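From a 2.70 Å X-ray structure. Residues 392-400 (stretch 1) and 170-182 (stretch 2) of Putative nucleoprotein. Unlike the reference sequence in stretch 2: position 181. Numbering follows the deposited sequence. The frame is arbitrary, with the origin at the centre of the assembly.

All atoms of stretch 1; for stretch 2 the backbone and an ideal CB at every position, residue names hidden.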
# COMPACT_ATOMS: atom_id res chain seq x y z
N PRO A 392 5.30 15.70 -18.44
CA PRO A 392 5.91 16.28 -17.23
C PRO A 392 5.14 17.52 -16.82
O PRO A 392 4.31 18.00 -17.59
CB PRO A 392 7.31 16.67 -17.72
CG PRO A 392 7.12 16.94 -19.20
CD PRO A 392 6.16 15.89 -19.63
N PRO A 393 5.40 18.04 -15.63
CA PRO A 393 4.84 19.34 -15.23
C PRO A 393 5.07 20.42 -16.28
O PRO A 393 6.13 20.49 -16.92
CB PRO A 393 5.63 19.68 -13.97
CG PRO A 393 5.91 18.35 -13.36
CD PRO A 393 6.05 17.35 -14.51
N ILE A 394 4.07 21.28 -16.42
CA ILE A 394 4.05 22.36 -17.40
C ILE A 394 5.32 23.19 -17.37
O ILE A 394 6.01 23.31 -18.38
CB ILE A 394 2.80 23.25 -17.20
CG1 ILE A 394 1.54 22.44 -17.47
CG2 ILE A 394 2.84 24.47 -18.11
CD1 ILE A 394 1.53 21.81 -18.86
N SER A 395 5.63 23.74 -16.20
CA SER A 395 6.85 24.54 -16.01
C SER A 395 8.10 23.79 -16.45
O SER A 395 8.92 24.33 -17.19
CB SER A 395 6.99 25.00 -14.57
OG SER A 395 6.13 26.08 -14.31
N SER A 396 8.22 22.55 -15.98
CA SER A 396 9.33 21.69 -16.37
C SER A 396 9.43 21.65 -17.89
O SER A 396 10.51 21.80 -18.46
CB SER A 396 9.14 20.28 -15.82
OG SER A 396 9.28 20.28 -14.40
N LEU A 397 8.29 21.46 -18.53
CA LEU A 397 8.21 21.35 -19.98
C LEU A 397 8.67 22.66 -20.67
O LEU A 397 9.46 22.62 -21.60
CB LEU A 397 6.78 20.98 -20.37
CG LEU A 397 6.41 20.36 -21.72
CD1 LEU A 397 7.46 19.41 -22.23
CD2 LEU A 397 5.07 19.64 -21.61
N MSE A 398 8.22 23.80 -20.16
CA MSE A 398 8.63 25.08 -20.69
C MSE A 398 10.11 25.29 -20.52
O MSE A 398 10.78 25.74 -21.46
CB MSE A 398 7.84 26.17 -19.98
CG MSE A 398 6.46 26.32 -20.61
SE MSE A 398 5.30 27.42 -19.46
CE MSE A 398 5.40 29.10 -20.48
N MSE A 399 10.64 24.97 -19.34
CA MSE A 399 12.08 25.11 -19.08
C MSE A 399 12.91 24.25 -20.03
O MSE A 399 13.90 24.69 -20.58
CB MSE A 399 12.42 24.69 -17.64
CG MSE A 399 12.17 25.73 -16.59
SE MSE A 399 12.60 25.03 -14.79
CE MSE A 399 14.47 24.53 -15.11
N TYR A 400 12.48 23.00 -20.19
CA TYR A 400 13.22 22.01 -20.95
C TYR A 400 13.35 22.47 -22.39
O TYR A 400 14.44 22.43 -22.96
CB TYR A 400 12.54 20.65 -20.81
CG TYR A 400 13.17 19.51 -21.56
CD1 TYR A 400 14.18 18.75 -20.99
CD2 TYR A 400 12.73 19.17 -22.83
CE1 TYR A 400 14.76 17.70 -21.67
CE2 TYR A 400 13.30 18.12 -23.52
CZ TYR A 400 14.31 17.39 -22.95
OH TYR A 400 14.89 16.35 -23.65
N UNK A 170 10.03 33.00 -12.06
CA UNK A 170 8.60 32.83 -11.90
C UNK A 170 8.05 31.70 -12.79
O UNK A 170 7.23 30.89 -12.33
CB UNK A 170 7.89 34.15 -12.22
N UNK A 171 8.50 31.64 -14.03
CA UNK A 171 8.04 30.60 -14.92
C UNK A 171 8.55 29.21 -14.52
O UNK A 171 8.04 28.20 -14.98
CB UNK A 171 8.47 30.92 -16.35
N UNK A 172 9.55 29.16 -13.65
CA UNK A 172 10.06 27.86 -13.18
C UNK A 172 9.26 27.36 -11.96
O UNK A 172 9.47 26.24 -11.47
CB UNK A 172 11.54 27.97 -12.82
N UNK A 173 8.34 28.18 -11.48
CA UNK A 173 7.51 27.81 -10.35
C UNK A 173 6.27 27.06 -10.80
O UNK A 173 5.48 27.55 -11.61
CB UNK A 173 7.11 29.05 -9.55
N UNK A 174 6.12 25.86 -10.23
CA UNK A 174 5.04 24.93 -10.57
C UNK A 174 3.67 25.57 -10.74
O UNK A 174 3.04 25.46 -11.79
CB UNK A 174 4.94 23.85 -9.49
N UNK A 175 3.22 26.26 -9.69
CA UNK A 175 1.93 26.95 -9.71
C UNK A 175 1.76 27.79 -10.95
O UNK A 175 0.65 27.93 -11.45
CB UNK A 175 1.78 27.83 -8.47
N UNK A 176 2.86 28.36 -11.44
CA UNK A 176 2.78 29.29 -12.57
C UNK A 176 2.55 28.60 -13.94
O UNK A 176 1.78 29.09 -14.77
CB UNK A 176 4.07 30.11 -12.63
N UNK A 177 3.21 27.46 -14.16
CA UNK A 177 2.89 26.64 -15.31
C UNK A 177 1.40 26.28 -15.38
O UNK A 177 0.76 26.43 -16.42
CB UNK A 177 3.73 25.36 -15.28
N UNK A 178 0.85 25.79 -14.27
CA UNK A 178 -0.59 25.54 -14.16
C UNK A 178 -1.40 26.76 -14.54
O UNK A 178 -2.38 26.67 -15.28
CB UNK A 178 -0.95 25.11 -12.74
N UNK A 179 -1.00 27.90 -14.00
CA UNK A 179 -1.69 29.16 -14.23
C UNK A 179 -1.68 29.54 -15.71
O UNK A 179 -2.67 30.04 -16.23
CB UNK A 179 -1.05 30.27 -13.40
N UNK A 180 -0.55 29.31 -16.37
CA UNK A 180 -0.38 29.64 -17.78
C UNK A 180 -1.33 28.81 -18.68
O UNK A 180 -2.02 29.36 -19.54
CB UNK A 180 1.08 29.41 -18.19
N UNK A 181 -1.40 27.50 -18.46
CA UNK A 181 -2.34 26.68 -19.23
C UNK A 181 -3.81 27.06 -18.98
O UNK A 181 -4.63 26.99 -19.89
CB UNK A 181 -2.13 25.20 -18.89
N UNK A 182 -4.14 27.42 -17.75
CA UNK A 182 -5.52 27.73 -17.40
C UNK A 182 -5.93 29.00 -18.10
O UNK A 182 -7.04 29.11 -18.62
CB UNK A 182 -5.70 27.87 -15.89

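Position 170 lies out of reach of stretch 1, which therefore sets no requirement there; the residue is Glu 170, whose backbone O accepts a hydrogen bond from the side chain at 176.

At 171 the CA-to-CB bond points sideways, and the nearest atom to the ideal CB is Met 398 CE, 5.5 Å away. A long, flexible apolar chain could close that gap, leucine or methionine for example. The residue is Met 171, a selenomethionine, whose CE comes 3.7 Å from Met 398 CE.

Position 172 also points sideways, but its ideal CB is already 3.7 Å from Met 399 SE. A small side chain, alanine, serine or threonine, suits such a place. Ser 172 brings its CB to 3.6 Å from Met 399 SE. At 173 the bond points away, leaving the choice open; Ile 173 occupies the N-cap position of the next helix.

Position 174 points away as well, yet a broad side chain could swing its end back toward Pro 393. Trp 174 does so: Pro 393 CB sits at the edge of the indole, 4.2 Å from CD1. Its backbone O receives a hydrogen bond from a water that in turn accepts one from Ser 395 N. Position 175 points away and is Gln 175. Position 176 points sideways; Asn 176 turns its end away from stretch 1, and Asn 176 ND2 donates to Glu 170 O at 2.6 Å.

Position 177 is the most demanding. The two helices cross at 90° with axes 8.2 Å apart, and its CA lies 4.5 Å from that of Ser 395. An ideal CB would stand 2.7 Å from Ser 395 N, a clash, and 3.0 Å from Ile 394 CB. Only glycine fits without a shift of the backbone, and Gly 177 is found. Ser 395 packs as a knob among 171, 174, 176 and 177: its OG donates to Met 171 O at 2.9 Å and accepts a weak bond from Gly 177 N at 3.2 Å.

Position 178 points away, so only a longer chain can return; the end of Gln 178 comes near Ile 394. Position 179 is out of reach and holds Ala 179.

Position 180 points toward Met 398 and Ile 394, with room for a medium apolar chain such as leucine, isoleucine or valine. Ile 180 places CD1 3.8 Å from Met 398 CE. Position 181 faces Ile 394, its ideal CB 4.8 Å from CG1, so apolar chains suit again. Selenomethionine Met 181, where the reference has isoleucine, sets CG 3.7 Å from Ile 394 CD1. Position 182, beyond reach, is Arg 182.

Stretch 2 (170-182) EMSIWQNGQAIMR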
# COMPACT_ATOMS: atom_id res chain seq x y z
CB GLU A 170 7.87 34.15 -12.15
CG GLU A 170 8.06 35.13 -11.00
CD GLU A 170 7.54 36.55 -11.26
OE1 GLU A 170 7.52 37.00 -12.42
OE2 GLU A 170 7.18 37.21 -10.26
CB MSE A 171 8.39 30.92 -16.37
CG MSE A 171 7.33 31.74 -17.07
SE MSE A 171 7.79 32.57 -18.85
CE MSE A 171 8.54 30.98 -19.74
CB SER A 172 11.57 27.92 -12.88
OG SER A 172 11.86 28.78 -11.81
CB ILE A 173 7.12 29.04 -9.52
CG1 ILE A 173 8.37 29.69 -8.95
CG2 ILE A 173 6.17 28.63 -8.39
CD1 ILE A 173 8.16 31.11 -8.43
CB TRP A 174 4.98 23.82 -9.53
CG TRP A 174 3.94 22.87 -9.85
CD1 TRP A 174 4.00 21.89 -10.79
CD2 TRP A 174 2.63 22.80 -9.27
NE1 TRP A 174 2.82 21.20 -10.82
CE2 TRP A 174 1.96 21.73 -9.90
CE3 TRP A 174 1.97 23.52 -8.27
CZ2 TRP A 174 0.65 21.37 -9.56
CZ3 TRP A 174 0.69 23.17 -7.95
CH2 TRP A 174 0.04 22.09 -8.59
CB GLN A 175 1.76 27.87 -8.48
CG GLN A 175 1.41 27.18 -7.18
CD GLN A 175 2.63 26.67 -6.46
OE1 GLN A 175 3.73 26.62 -7.04
NE2 GLN A 175 2.46 26.31 -5.19
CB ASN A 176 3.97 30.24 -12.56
CG ASN A 176 3.99 31.17 -11.33
OD1 ASN A 176 2.96 31.64 -10.86
ND2 ASN A 176 5.19 31.44 -10.81
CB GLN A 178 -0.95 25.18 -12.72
CG GLN A 178 -0.29 23.93 -12.21
CD GLN A 178 -0.65 22.74 -13.06
OE1 GLN A 178 -1.79 22.27 -13.03
NE2 GLN A 178 0.33 22.23 -13.82
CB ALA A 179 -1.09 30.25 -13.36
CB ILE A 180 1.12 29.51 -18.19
CG1 ILE A 180 1.89 30.72 -17.63
CG2 ILE A 180 1.30 29.41 -19.69
CD1 ILE A 180 3.40 30.55 -17.60
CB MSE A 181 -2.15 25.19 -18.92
CG MSE A 181 -0.91 24.55 -19.45
SE MSE A 181 -0.60 24.89 -21.37
CE MSE A 181 -2.27 24.37 -22.19
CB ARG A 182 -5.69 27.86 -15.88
CG ARG A 182 -5.79 26.55 -15.15
CD ARG A 182 -5.87 26.77 -13.64
NE ARG A 182 -5.59 25.54 -12.89
CZ ARG A 182 -6.51 24.61 -12.58
NH1 ARG A 182 -7.77 24.76 -12.97
NH2 ARG A 182 -6.16 23.53 -11.88
O HOH W 1 3.99 23.29 -13.89
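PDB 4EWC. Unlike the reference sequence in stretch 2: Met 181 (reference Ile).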